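Local coordinates for actin-related protein 8 (Homo sapiens, PDB 4FO0) that binds ATP without polymerizing and serves as a proposed core subunit of the INO80 chromatin-remodelling complex, which acts in transcription, DNA replication and probably DNA repair, at residues 128-133 against 146-150; 40-46 against 134-140; 96-100 against 323-329. Residue numbers count along the deposited sequence, not the author numbering.

Contact 1: residues 128-133 against 146-150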
ATOM      1  N   THR A 128      -6.774  28.130  -3.927  1.00 39.25           N
ATOM      2  CA  THR A 128      -7.683  27.881  -5.028  1.00 55.08           C
ATOM      3  C   THR A 128      -8.377  29.175  -5.468  1.00 60.72           C
ATOM      4  O   THR A 128      -9.467  29.144  -6.045  1.00 49.94           O
ATOM      5  CB  THR A 128      -8.748  26.849  -4.623  1.00 53.27           C
ATOM      6  OG1 THR A 128      -9.651  27.443  -3.683  1.00 49.89           O
ATOM      7  CG2 THR A 128      -8.095  25.626  -3.990  1.00 47.40           C
ATOM      8  N   SER A 129      -7.743  30.311  -5.183  1.00 62.00           N
ATOM      9  CA  SER A 129      -8.291  31.620  -5.544  1.00 68.33           C
ATOM     10  C   SER A 129      -8.563  31.735  -7.045  1.00 66.04           C
ATOM     11  O   SER A 129      -9.592  32.264  -7.468  1.00 64.74           O
ATOM     12  CB  SER A 129      -7.344  32.733  -5.097  1.00 62.73           C
ATOM     13  OG  SER A 129      -7.348  32.865  -3.685  1.00 73.90           O
ATOM     14  N   HIS A 130      -7.627  31.227  -7.836  1.00 61.10           N
ATOM     15  CA  HIS A 130      -7.727  31.216  -9.287  1.00 35.60           C
ATOM     16  C   HIS A 130      -8.611  30.095  -9.838  1.00 57.24           C
ATOM     17  O   HIS A 130      -8.547  29.790 -11.023  1.00 66.57           O
ATOM     18  CB  HIS A 130      -6.331  31.050  -9.864  1.00 43.35           C
ATOM     19  CG  HIS A 130      -5.626  29.832  -9.366  1.00 66.41           C
ATOM     20  ND1 HIS A 130      -5.457  29.569  -8.024  1.00 60.94           N
ATOM     21  CD2 HIS A 130      -5.060  28.794 -10.027  1.00 63.11           C
ATOM     22  CE1 HIS A 130      -4.811  28.427  -7.880  1.00 74.09           C
ATOM     23  NE2 HIS A 130      -4.558  27.937  -9.080  1.00 64.66           N
ATOM     24  N   HIS A 131      -9.409  29.468  -8.982  1.00 57.86           N
ATOM     25  CA  HIS A 131     -10.365  28.442  -9.413  1.00 65.07           C
ATOM     26  C   HIS A 131      -9.841  27.358 -10.360  1.00 58.71           C
ATOM     27  O   HIS A 131     -10.419  27.156 -11.423  1.00 63.03           O
ATOM     28  CB  HIS A 131     -11.567  29.101 -10.080  1.00 61.69           C
ATOM     29  CG  HIS A 131     -12.235  30.128  -9.228  1.00 81.99           C
ATOM     30  ND1 HIS A 131     -11.688  30.580  -8.048  1.00 84.10           N
ATOM     31  CD2 HIS A 131     -13.408  30.788  -9.379  1.00 71.37           C
ATOM     32  CE1 HIS A 131     -12.493  31.478  -7.507  1.00 80.22           C
ATOM     33  NE2 HIS A 131     -13.544  31.620  -8.296  1.00 88.81           N
ATOM     34  N   PRO A 132      -8.781  26.634  -9.967  1.00 55.16           N
ATOM     35  CA  PRO A 132      -8.299  25.524 -10.796  1.00 48.18           C
ATOM     36  C   PRO A 132      -9.425  24.528 -11.037  1.00 54.37           C
ATOM     37  O   PRO A 132     -10.247  24.333 -10.140  1.00 55.91           O
ATOM     38  CB  PRO A 132      -7.242  24.868  -9.912  1.00 45.74           C
ATOM     39  CG  PRO A 132      -6.870  25.886  -8.916  1.00 48.07           C
ATOM     40  CD  PRO A 132      -8.092  26.688  -8.669  1.00 61.70           C
ATOM     41  N   GLU A 133      -9.480  23.906 -12.210  1.00 46.90           N
ATOM     42  CA  GLU A 133     -10.497  22.883 -12.435  1.00 52.07           C
ATOM     43  C   GLU A 133     -10.190  21.651 -11.609  1.00 48.05           C
ATOM     44  O   GLU A 133     -11.092  20.880 -11.272  1.00 43.59           O
ATOM     45  CB  GLU A 133     -10.549  22.446 -13.886  1.00 60.31           C
ATOM     46  CG  GLU A 133     -10.928  23.497 -14.871  1.00 98.47           C
ATOM     47  CD  GLU A 133     -10.720  22.995 -16.282  1.00148.03           C
ATOM     48  OE1 GLU A 133     -10.467  21.776 -16.438  1.00124.69           O
ATOM     49  OE2 GLU A 133     -10.795  23.809 -17.226  1.00166.22           O
ATOM     50  N   LEU A 146     -13.908  22.733   3.102  1.00 39.53           N
ATOM     51  CA  LEU A 146     -15.024  23.627   2.797  1.00 50.07           C
ATOM     52  C   LEU A 146     -15.038  24.157   1.362  1.00 54.65           C
ATOM     53  O   LEU A 146     -16.050  24.684   0.907  1.00 56.76           O
ATOM     54  CB  LEU A 146     -15.014  24.811   3.745  1.00 51.08           C
ATOM     55  CG  LEU A 146     -15.250  24.435   5.198  1.00 64.24           C
ATOM     56  CD1 LEU A 146     -15.062  25.666   6.053  1.00 41.18           C
ATOM     57  CD2 LEU A 146     -16.647  23.845   5.366  1.00 44.49           C
ATOM     58  N   ASP A 147     -13.917  24.048   0.655  1.00 39.61           N
ATOM     59  CA  ASP A 147     -13.882  24.444  -0.750  1.00 47.26           C
ATOM     60  C   ASP A 147     -14.727  23.541  -1.617  1.00 43.47           C
ATOM     61  O   ASP A 147     -15.042  22.411  -1.251  1.00 43.52           O
ATOM     62  CB  ASP A 147     -12.464  24.447  -1.299  1.00 57.77           C
ATOM     63  CG  ASP A 147     -11.751  25.739  -1.035  1.00 74.29           C
ATOM     64  OD1 ASP A 147     -10.786  26.022  -1.780  1.00 74.32           O
ATOM     65  OD2 ASP A 147     -12.158  26.464  -0.091  1.00 74.11           O
ATOM     66  N   CYS A 148     -15.069  24.051  -2.791  1.00 43.55           N
ATOM     67  CA  CYS A 148     -15.996  23.375  -3.678  1.00 52.12           C
ATOM     68  C   CYS A 148     -15.211  22.421  -4.556  1.00 43.16           C
ATOM     69  O   CYS A 148     -15.061  22.628  -5.763  1.00 44.39           O
ATOM     70  CB  CYS A 148     -16.774  24.396  -4.520  1.00 54.86           C
ATOM     71  SG  CYS A 148     -15.720  25.697  -5.271  1.00 88.44           S
ATOM     72  N   TYR A 149     -14.682  21.378  -3.934  1.00 51.66           N
ATOM     73  CA  TYR A 149     -13.959  20.356  -4.672  1.00 46.84           C
ATOM     74  C   TYR A 149     -14.367  18.990  -4.184  1.00 37.03           C
ATOM     75  O   TYR A 149     -14.505  18.769  -2.972  1.00 53.81           O
ATOM     76  CB  TYR A 149     -12.450  20.553  -4.532  1.00 40.10           C
ATOM     77  CG  TYR A 149     -11.910  21.721  -5.329  1.00 40.54           C
ATOM     78  CD1 TYR A 149     -12.090  23.031  -4.891  1.00 42.24           C
ATOM     79  CD2 TYR A 149     -11.214  21.516  -6.517  1.00 48.64           C
ATOM     80  CE1 TYR A 149     -11.591  24.098  -5.613  1.00 42.69           C
ATOM     81  CE2 TYR A 149     -10.707  22.585  -7.245  1.00 49.79           C
ATOM     82  CZ  TYR A 149     -10.906  23.875  -6.790  1.00 51.29           C
ATOM     83  OH  TYR A 149     -10.413  24.941  -7.511  1.00 53.62           O
ATOM     84  N   ASN A 150     -14.600  18.077  -5.125  1.00 39.44           N
ATOM     85  CA  ASN A 150     -14.760  16.664  -4.769  1.00 33.33           C
ATOM     86  C   ASN A 150     -13.396  15.995  -4.766  1.00 44.70           C
ATOM     87  O   ASN A 150     -12.535  16.314  -5.597  1.00 37.73           O
ATOM     88  CB  ASN A 150     -15.692  15.941  -5.724  1.00 33.02           C
ATOM     89  CG  ASN A 150     -17.107  16.479  -5.680  1.00 47.16           C
ATOM     90  OD1 ASN A 150     -17.578  16.951  -4.647  1.00 44.97           O
ATOM     91  ND2 ASN A 150     -17.795  16.404  -6.807  1.00 45.98           N
TER
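Residues 128-133 form a loop that turns back through a type I beta turn, Thr128 to His131, closed by the backbone hydrogen bond from His131 N to Thr128 O at 3.0 Å. Across from it, 146-150 is a loop that enters the strand 149-152, with Cys148 at the centre of an inverse gamma turn. The two backbones stay well apart, with CA atoms of Thr128 and Asp147 8.3 Å from each other and those of Glu133 and Tyr149 8.9 Å, so no main-chain pairing joins them and side chains span the gap. The contact lies at the outer end of a mixed beta-sheet of the actin fold: 128-133 leads into strand 134-136 and 146-150 into strand 149-152, with strand 38-47 between these two; Glu133 and Asn150 make backbone hydrogen bonds to Arg47 and Arg46 of that middle strand. Tyr149 bridges most of the distance. Its buried ring also packs on Ala45 and Leu135, while its hydroxyl reaches Pro132, whose CD lies 3.1 Å from Tyr149 OH. Tyr149 OH donates to Pro132 O at 2.7 Å, the acceptor lying near the plane of the ring, joining the tyrosine to the loop ahead of strand 134-136. A second tie forms closer to the surface, where the CA-to-CB bonds of Thr128 and Asp147 point toward the opposing segments: Thr128 OG1 donates to Asp147 OD1 at 2.6 Å.

Contact 2: residues 40-46 against 134-140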
ATOM      1  N   ILE A  40       3.863  10.156  -5.406  1.00 32.74           N
ATOM      2  CA  ILE A  40       2.758  11.099  -5.367  1.00 40.06           C
ATOM      3  C   ILE A  40       1.540  10.468  -4.722  1.00 29.44           C
ATOM      4  O   ILE A  40       1.212   9.306  -5.015  1.00 30.93           O
ATOM      5  CB  ILE A  40       2.364  11.532  -6.800  1.00 51.28           C
ATOM      6  CG1 ILE A  40       3.501  12.316  -7.440  1.00 53.67           C
ATOM      7  CG2 ILE A  40       1.079  12.342  -6.795  1.00 43.94           C
ATOM      8  CD1 ILE A  40       4.677  11.454  -7.792  1.00 63.34           C
ATOM      9  N   PRO A  41       0.866  11.221  -3.842  1.00 28.64           N
ATOM     10  CA  PRO A  41      -0.456  10.794  -3.348  1.00 30.82           C
ATOM     11  C   PRO A  41      -1.342  10.599  -4.554  1.00 30.94           C
ATOM     12  O   PRO A  41      -1.529  11.518  -5.340  1.00 34.85           O
ATOM     13  CB  PRO A  41      -0.946  11.990  -2.527  1.00 25.14           C
ATOM     14  CG  PRO A  41       0.340  12.724  -2.136  1.00 25.57           C
ATOM     15  CD  PRO A  41       1.306  12.503  -3.270  1.00 22.08           C
ATOM     16  N   HIS A  42      -1.862   9.399  -4.722  1.00 31.56           N
ATOM     17  CA  HIS A  42      -2.569   9.065  -5.939  1.00 27.27           C
ATOM     18  C   HIS A  42      -4.025   9.506  -5.827  1.00 35.78           C
ATOM     19  O   HIS A  42      -4.940   8.686  -5.652  1.00 35.14           O
ATOM     20  CB  HIS A  42      -2.460   7.569  -6.153  1.00 32.12           C
ATOM     21  CG  HIS A  42      -2.856   7.139  -7.515  1.00 35.77           C
ATOM     22  ND1 HIS A  42      -4.038   6.481  -7.769  1.00 47.97           N
ATOM     23  CD2 HIS A  42      -2.243   7.296  -8.708  1.00 36.31           C
ATOM     24  CE1 HIS A  42      -4.128   6.242  -9.063  1.00 47.14           C
ATOM     25  NE2 HIS A  42      -3.047   6.720  -9.652  1.00 32.89           N
ATOM     26  N   VAL A  43      -4.225  10.817  -5.909  1.00 29.26           N
ATOM     27  CA  VAL A  43      -5.500  11.443  -5.579  1.00 30.99           C
ATOM     28  C   VAL A  43      -5.683  12.721  -6.394  1.00 34.73           C
ATOM     29  O   VAL A  43      -4.706  13.338  -6.832  1.00 30.08           O
ATOM     30  CB  VAL A  43      -5.555  11.808  -4.086  1.00 37.75           C
ATOM     31  CG1 VAL A  43      -4.437  12.793  -3.753  1.00 32.58           C
ATOM     32  CG2 VAL A  43      -6.943  12.382  -3.696  1.00 27.75           C
ATOM     33  N   ILE A  44      -6.935  13.112  -6.603  1.00 23.51           N
ATOM     34  CA  ILE A  44      -7.227  14.293  -7.397  1.00 27.08           C
ATOM     35  C   ILE A  44      -8.436  15.035  -6.835  1.00 36.76           C
ATOM     36  O   ILE A  44      -9.432  14.428  -6.431  1.00 36.26           O
ATOM     37  CB  ILE A  44      -7.466  13.949  -8.894  1.00 33.30           C
ATOM     38  CG1 ILE A  44      -7.849  15.206  -9.670  1.00 32.77           C
ATOM     39  CG2 ILE A  44      -8.575  12.942  -9.052  1.00 33.13           C
ATOM     40  CD1 ILE A  44      -7.892  15.018 -11.159  1.00 25.33           C
ATOM     41  N   ALA A  45      -8.332  16.355  -6.788  1.00 32.09           N
ATOM     42  CA  ALA A  45      -9.465  17.192  -6.407  1.00 38.23           C
ATOM     43  C   ALA A  45     -10.038  17.854  -7.652  1.00 39.86           C
ATOM     44  O   ALA A  45      -9.312  18.457  -8.444  1.00 40.27           O
ATOM     45  CB  ALA A  45      -9.046  18.244  -5.392  1.00 33.77           C
ATOM     46  N   ARG A  46     -11.344  17.730  -7.824  1.00 37.78           N
ATOM     47  CA  ARG A  46     -12.003  18.296  -8.977  1.00 27.71           C
ATOM     48  C   ARG A  46     -12.986  19.337  -8.508  1.00 43.67           C
ATOM     49  O   ARG A  46     -13.749  19.092  -7.562  1.00 40.26           O
ATOM     50  CB  ARG A  46     -12.715  17.209  -9.764  1.00 38.89           C
ATOM     51  CG  ARG A  46     -11.784  16.385 -10.625  1.00 35.84           C
ATOM     52  CD  ARG A  46     -12.564  15.675 -11.698  1.00 37.45           C
ATOM     53  NE  ARG A  46     -11.709  14.939 -12.631  1.00 42.95           N
ATOM     54  CZ  ARG A  46     -11.022  15.489 -13.625  1.00 38.41           C
ATOM     55  NH1 ARG A  46     -11.054  16.804 -13.814  1.00 52.65           N
ATOM     56  NH2 ARG A  46     -10.292  14.721 -14.419  1.00 42.50           N
ATOM     57  N   TYR A 134      -8.905  21.448 -11.321  1.00 40.92           N
ATOM     58  CA  TYR A 134      -8.487  20.329 -10.494  1.00 35.95           C
ATOM     59  C   TYR A 134      -7.148  20.537  -9.801  1.00 47.17           C
ATOM     60  O   TYR A 134      -6.375  21.444 -10.131  1.00 45.21           O
ATOM     61  CB  TYR A 134      -8.417  19.050 -11.319  1.00 37.66           C
ATOM     62  CG  TYR A 134      -7.361  19.094 -12.389  1.00 41.43           C
ATOM     63  CD1 TYR A 134      -7.705  19.258 -13.722  1.00 50.90           C
ATOM     64  CD2 TYR A 134      -6.015  18.984 -12.067  1.00 46.69           C
ATOM     65  CE1 TYR A 134      -6.742  19.294 -14.709  1.00 42.15           C
ATOM     66  CE2 TYR A 134      -5.041  19.031 -13.047  1.00 43.14           C
ATOM     67  CZ  TYR A 134      -5.411  19.187 -14.368  1.00 47.40           C
ATOM     68  OH  TYR A 134      -4.446  19.230 -15.352  1.00 47.66           O
ATOM     69  N   LEU A 135      -6.880  19.657  -8.844  1.00 39.56           N
ATOM     70  CA  LEU A 135      -5.630  19.663  -8.123  1.00 31.31           C
ATOM     71  C   LEU A 135      -5.185  18.237  -7.993  1.00 36.35           C
ATOM     72  O   LEU A 135      -6.007  17.322  -7.960  1.00 45.36           O
ATOM     73  CB  LEU A 135      -5.816  20.324  -6.752  1.00 38.16           C
ATOM     74  CG  LEU A 135      -6.030  21.832  -6.916  1.00 38.23           C
ATOM     75  CD1 LEU A 135      -7.055  22.362  -5.965  1.00 35.30           C
ATOM     76  CD2 LEU A 135      -4.718  22.549  -6.741  1.00 39.35           C
ATOM     77  N   VAL A 136      -3.880  18.039  -7.925  1.00 40.93           N
ATOM     78  CA  VAL A 136      -3.343  16.695  -7.921  1.00 41.36           C
ATOM     79  C   VAL A 136      -2.420  16.436  -6.750  1.00 35.93           C
ATOM     80  O   VAL A 136      -1.712  17.325  -6.298  1.00 40.59           O
ATOM     81  CB  VAL A 136      -2.589  16.422  -9.225  1.00 38.17           C
ATOM     82  CG1 VAL A 136      -1.927  15.042  -9.186  1.00 34.03           C
ATOM     83  CG2 VAL A 136      -3.546  16.516 -10.374  1.00 35.70           C
ATOM     84  N   GLY A 137      -2.442  15.203  -6.263  1.00 37.84           N
ATOM     85  CA  GLY A 137      -1.490  14.762  -5.261  1.00 35.38           C
ATOM     86  C   GLY A 137      -1.586  15.516  -3.954  1.00 40.09           C
ATOM     87  O   GLY A 137      -2.670  15.696  -3.388  1.00 33.30           O
ATOM     88  N   GLU A 138      -0.435  15.957  -3.469  1.00 38.96           N
ATOM     89  CA  GLU A 138      -0.370  16.670  -2.207  1.00 40.08           C
ATOM     90  C   GLU A 138      -1.186  17.971  -2.215  1.00 46.48           C
ATOM     91  O   GLU A 138      -1.801  18.335  -1.210  1.00 35.08           O
ATOM     92  CB  GLU A 138       1.079  16.958  -1.861  1.00 32.53           C
ATOM     93  CG  GLU A 138       1.253  17.567  -0.493  1.00 65.35           C
ATOM     94  CD  GLU A 138       2.224  16.785   0.357  1.00 98.41           C
ATOM     95  OE1 GLU A 138       2.693  17.344   1.376  1.00 91.23           O
ATOM     96  OE2 GLU A 138       2.515  15.614  -0.001  1.00 75.93           O
ATOM     97  N   GLU A 139      -1.197  18.673  -3.345  1.00 37.91           N
ATOM     98  CA  GLU A 139      -2.052  19.847  -3.459  1.00 41.68           C
ATOM     99  C   GLU A 139      -3.522  19.483  -3.264  1.00 37.82           C
ATOM    100  O   GLU A 139      -4.292  20.241  -2.673  1.00 33.49           O
ATOM    101  CB  GLU A 139      -1.856  20.543  -4.797  1.00 36.63           C
ATOM    102  CG  GLU A 139      -0.653  21.447  -4.838  1.00 51.85           C
ATOM    103  CD  GLU A 139      -0.636  22.318  -6.083  1.00 83.61           C
ATOM    104  OE1 GLU A 139       0.061  23.360  -6.074  1.00 68.12           O
ATOM    105  OE2 GLU A 139      -1.324  21.958  -7.067  1.00 81.56           O
ATOM    106  N   ALA A 140      -3.906  18.315  -3.760  1.00 32.84           N
ATOM    107  CA  ALA A 140      -5.266  17.845  -3.588  1.00 27.84           C
ATOM    108  C   ALA A 140      -5.568  17.545  -2.115  1.00 36.48           C
ATOM    109  O   ALA A 140      -6.637  17.912  -1.620  1.00 36.69           O
ATOM    110  CB  ALA A 140      -5.530  16.644  -4.464  1.00 28.51           C
TER
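This is a buried antiparallel strand pairing near the ATP-binding part of the actin fold, made between the strand 38-47 and the short strand 134-136 with the helix start that follows it. The axes of 44-46 and 134-136 approach to 4.5 Å at 171°. Ala45 and Leu135 form the hydrogen-bonded pair: Ala45 N donates to Leu135 O at 2.8 Å and Leu135 N to Ala45 O at 2.7 Å, the position of Ala45 O being less certain. Ile44-Val136 and Arg46-Tyr134 are the flanking non-hydrogen-bonded pairs. One more main-chain bond follows past the paired strands, from Gly137 N to Val43 O at 3.0 Å. Gly137 is the N-cap residue of helix 138-141; its phi of 63° favours glycine, and a CB there would clash with Ile40 CG2. Gly137 CA also makes a CA-H...O contact of 3.2 Å with Pro41 O. Beyond it, Ala140 turns its methyl toward the strand, with Ala140 CB 4.0 Å from Ala45 CB and 4.1 Å from Val43 CG1. The side chain of Pro41 lies about 6 Å from that of the ATP-binding residue Thr25. On the sheet face that bears Ile44, Arg46, Tyr134 and Val136 lies helix 170-187, whose Asp176 forms a salt bridge with Arg46; the other edge of strand 38-47 is taken by 26-31 beside Ile40 and by 149-152 beside Ile44 and Arg46.

Contact 3: residues 96-100 against 323-329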
ATOM      1  N   ARG A  96       6.876 -13.733  31.055  1.00 43.99           N
ATOM      2  CA  ARG A  96       5.671 -13.195  30.422  1.00 43.33           C
ATOM      3  C   ARG A  96       5.711 -11.676  30.286  1.00 56.58           C
ATOM      4  O   ARG A  96       6.276 -10.959  31.127  1.00 51.23           O
ATOM      5  CB  ARG A  96       4.422 -13.551  31.213  1.00 44.24           C
ATOM      6  CG  ARG A  96       4.114 -15.012  31.264  1.00 37.30           C
ATOM      7  CD  ARG A  96       3.502 -15.515  29.992  1.00 41.91           C
ATOM      8  NE  ARG A  96       3.225 -16.939  30.115  1.00 50.15           N
ATOM      9  CZ  ARG A  96       2.822 -17.706  29.117  1.00 53.24           C
ATOM     10  NH1 ARG A  96       2.642 -17.189  27.912  1.00 63.80           N
ATOM     11  NH2 ARG A  96       2.604 -18.988  29.329  1.00 53.63           N
ATOM     12  N   ARG A  97       5.079 -11.194  29.223  1.00 51.14           N
ATOM     13  CA  ARG A  97       4.900  -9.767  29.007  1.00 42.95           C
ATOM     14  C   ARG A  97       3.718  -9.284  29.859  1.00 48.20           C
ATOM     15  O   ARG A  97       2.582  -9.717  29.680  1.00 46.53           O
ATOM     16  CB  ARG A  97       4.651  -9.516  27.525  1.00 46.55           C
ATOM     17  CG  ARG A  97       4.584  -8.067  27.123  1.00 47.52           C
ATOM     18  CD  ARG A  97       3.660  -7.939  25.941  1.00 52.97           C
ATOM     19  NE  ARG A  97       3.229  -6.571  25.708  1.00 46.45           N
ATOM     20  CZ  ARG A  97       3.944  -5.690  25.022  1.00 47.78           C
ATOM     21  NH1 ARG A  97       5.123  -6.038  24.516  1.00 57.83           N
ATOM     22  NH2 ARG A  97       3.485  -4.467  24.841  1.00 36.47           N
ATOM     23  N   ILE A  98       3.996  -8.401  30.807  1.00 44.15           N
ATOM     24  CA  ILE A  98       2.969  -7.915  31.714  1.00 45.18           C
ATOM     25  C   ILE A  98       2.082  -6.880  31.019  1.00 41.88           C
ATOM     26  O   ILE A  98       2.538  -5.811  30.619  1.00 40.85           O
ATOM     27  CB  ILE A  98       3.610  -7.300  32.981  1.00 44.11           C
ATOM     28  CG1 ILE A  98       4.423  -8.347  33.730  1.00 46.73           C
ATOM     29  CG2 ILE A  98       2.563  -6.728  33.918  1.00 27.29           C
ATOM     30  CD1 ILE A  98       5.275  -7.739  34.820  1.00 43.63           C
ATOM     31  N   PRO A  99       0.800  -7.191  30.873  1.00 43.76           N
ATOM     32  CA  PRO A  99      -0.095  -6.237  30.211  1.00 44.36           C
ATOM     33  C   PRO A  99      -0.287  -4.973  31.046  1.00 40.52           C
ATOM     34  O   PRO A  99      -0.215  -5.034  32.276  1.00 51.71           O
ATOM     35  CB  PRO A  99      -1.415  -7.015  30.107  1.00 38.23           C
ATOM     36  CG  PRO A  99      -1.361  -7.978  31.239  1.00 35.84           C
ATOM     37  CD  PRO A  99       0.091  -8.378  31.371  1.00 38.48           C
ATOM     38  N   VAL A 100      -0.532  -3.846  30.383  1.00 53.19           N
ATOM     39  CA  VAL A 100      -0.813  -2.584  31.068  1.00 46.46           C
ATOM     40  C   VAL A 100      -2.206  -2.110  30.696  1.00 46.44           C
ATOM     41  O   VAL A 100      -2.668  -2.367  29.590  1.00 37.81           O
ATOM     42  CB  VAL A 100       0.189  -1.500  30.683  1.00 43.68           C
ATOM     43  CG1 VAL A 100       1.553  -1.800  31.302  1.00 36.97           C
ATOM     44  CG2 VAL A 100       0.279  -1.396  29.171  1.00 37.94           C
ATOM     45  N   ASP A 323       7.522  -5.601  18.460  1.00 39.05           N
ATOM     46  CA  ASP A 323       8.604  -6.046  19.325  1.00 50.30           C
ATOM     47  C   ASP A 323       8.078  -6.437  20.725  1.00 47.16           C
ATOM     48  O   ASP A 323       7.659  -5.570  21.494  1.00 45.33           O
ATOM     49  CB  ASP A 323       9.631  -4.912  19.407  1.00 52.51           C
ATOM     50  CG  ASP A 323      10.838  -5.256  20.259  1.00 64.16           C
ATOM     51  OD1 ASP A 323      10.839  -6.330  20.905  1.00 63.88           O
ATOM     52  OD2 ASP A 323      11.783  -4.429  20.292  1.00 59.60           O
ATOM     53  N   GLN A 324       8.091  -7.730  21.056  1.00 44.38           N
ATOM     54  CA  GLN A 324       7.611  -8.184  22.373  1.00 49.98           C
ATOM     55  C   GLN A 324       8.281  -7.454  23.523  1.00 45.01           C
ATOM     56  O   GLN A 324       7.679  -7.238  24.577  1.00 54.85           O
ATOM     57  CB  GLN A 324       7.855  -9.677  22.581  1.00 44.67           C
ATOM     58  CG  GLN A 324       6.830 -10.571  21.960  1.00 59.95           C
ATOM     59  CD  GLN A 324       5.451 -10.421  22.577  1.00 59.31           C
ATOM     60  OE1 GLN A 324       4.498 -10.033  21.895  1.00 61.10           O
ATOM     61  NE2 GLN A 324       5.329 -10.761  23.861  1.00 42.36           N
ATOM     62  N   ASP A 325       9.534  -7.083  23.317  1.00 40.00           N
ATOM     63  CA  ASP A 325      10.368  -6.597  24.406  1.00 46.69           C
ATOM     64  C   ASP A 325      10.125  -5.144  24.786  1.00 45.16           C
ATOM     65  O   ASP A 325      10.572  -4.694  25.844  1.00 56.79           O
ATOM     66  CB  ASP A 325      11.840  -6.873  24.102  1.00 54.01           C
ATOM     67  CG  ASP A 325      12.121  -8.357  23.914  1.00 57.84           C
ATOM     68  OD1 ASP A 325      11.486  -9.183  24.609  1.00 60.51           O
ATOM     69  OD2 ASP A 325      12.961  -8.700  23.059  1.00 66.23           O
ATOM     70  N   ILE A 326       9.408  -4.419  23.932  1.00 48.15           N
ATOM     71  CA  ILE A 326       8.954  -3.073  24.255  1.00 43.22           C
ATOM     72  C   ILE A 326       7.618  -3.202  24.970  1.00 52.61           C
ATOM     73  O   ILE A 326       6.611  -3.573  24.363  1.00 53.23           O
ATOM     74  CB  ILE A 326       8.744  -2.219  22.982  1.00 51.54           C
ATOM     75  CG1 ILE A 326      10.042  -2.061  22.203  1.00 37.51           C
ATOM     76  CG2 ILE A 326       8.208  -0.844  23.325  1.00 23.85           C
ATOM     77  CD1 ILE A 326       9.867  -1.213  20.953  1.00 42.47           C
ATOM     78  N   SER A 327       7.595  -2.900  26.259  1.00 42.88           N
ATOM     79  CA  SER A 327       6.386  -3.139  27.036  1.00 39.89           C
ATOM     80  C   SER A 327       6.216  -2.088  28.107  1.00 32.43           C
ATOM     81  O   SER A 327       7.094  -1.251  28.311  1.00 46.92           O
ATOM     82  CB  SER A 327       6.453  -4.521  27.690  1.00 57.47           C
ATOM     83  OG  SER A 327       7.508  -4.581  28.642  1.00 48.57           O
ATOM     84  N   GLY A 328       5.077  -2.135  28.788  1.00 36.41           N
ATOM     85  CA  GLY A 328       4.752  -1.152  29.808  1.00 33.69           C
ATOM     86  C   GLY A 328       4.089   0.093  29.252  1.00 45.32           C
ATOM     87  O   GLY A 328       3.821   0.196  28.051  1.00 42.15           O
ATOM     88  N   LEU A 329       3.796   1.035  30.140  1.00 44.81           N
ATOM     89  CA  LEU A 329       3.306   2.336  29.724  1.00 44.93           C
ATOM     90  C   LEU A 329       4.508   3.217  29.403  1.00 38.87           C
ATOM     91  O   LEU A 329       5.470   3.241  30.157  1.00 54.03           O
ATOM     92  CB  LEU A 329       2.440   2.949  30.821  1.00 39.56           C
ATOM     93  CG  LEU A 329       0.981   2.497  30.841  1.00 48.00           C
ATOM     94  CD1 LEU A 329       0.358   2.821  32.171  1.00 40.96           C
ATOM     95  CD2 LEU A 329       0.179   3.159  29.725  1.00 50.78           C
TER
HETATM   96  O   HOH W   1       6.741  -6.738  30.891  1.00 42.13           O
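The extended side chain of Arg97, with its first three chi angles all t, carries the guanidinium across to the loop 323-329, where backbone carbonyls receive it. Arg97 NH1 donates to Ile326 O at 2.9 Å and, weakly, to Gln324 O at 2.8 Å; both acceptors lie at the guanidinium edge, while Ser327 CB sits over one face. Arg97 NH2 has a salt bridge to Asp352 outside the two segments. Gln324, with chi1 and chi2 both m, bends back so that its NE2 comes 3.9 Å from Arg97 CD. The carbonyls are presented by a type I beta turn from Asp323 to Ile326, and Asp323 OD1 accepts from Asp325 N at 2.8 Å in an Asx turn. These two loops of the actin fold precede helix 102-109 and strand 330-336. Ser327, rotamer p, shares a water with Ile98, 3.2 Å from both Ser327 OG and Ile98 N. Val100, rotamer m, places CG1 3.6 Å from Gly328 CA and CB 4.1 Å from Leu329 CG.

From the N terminus, the chain first lays down 40-46, then passes 96-100 before reaching 128-133 and, directly after it, 134-140. There contact 2 closes its loop back onto strand 38-47. Contact 1 closes a much shorter one when 146-150 arrives, and crosses contact 2 because 134-140 lies between its own segments. The two meet at strand 38-47, which has 134-136 and 149-152 as neighbours. Contact 3 closes last, at 323-329; its long loop encloses contact 1 and crosses contact 2. It lies apart, its centre about 48 Å from that of contact 1 and 41 Å from that of contact 2, and joins the loop before helix 102-109 to that between helix 306-319 and strand 330-336.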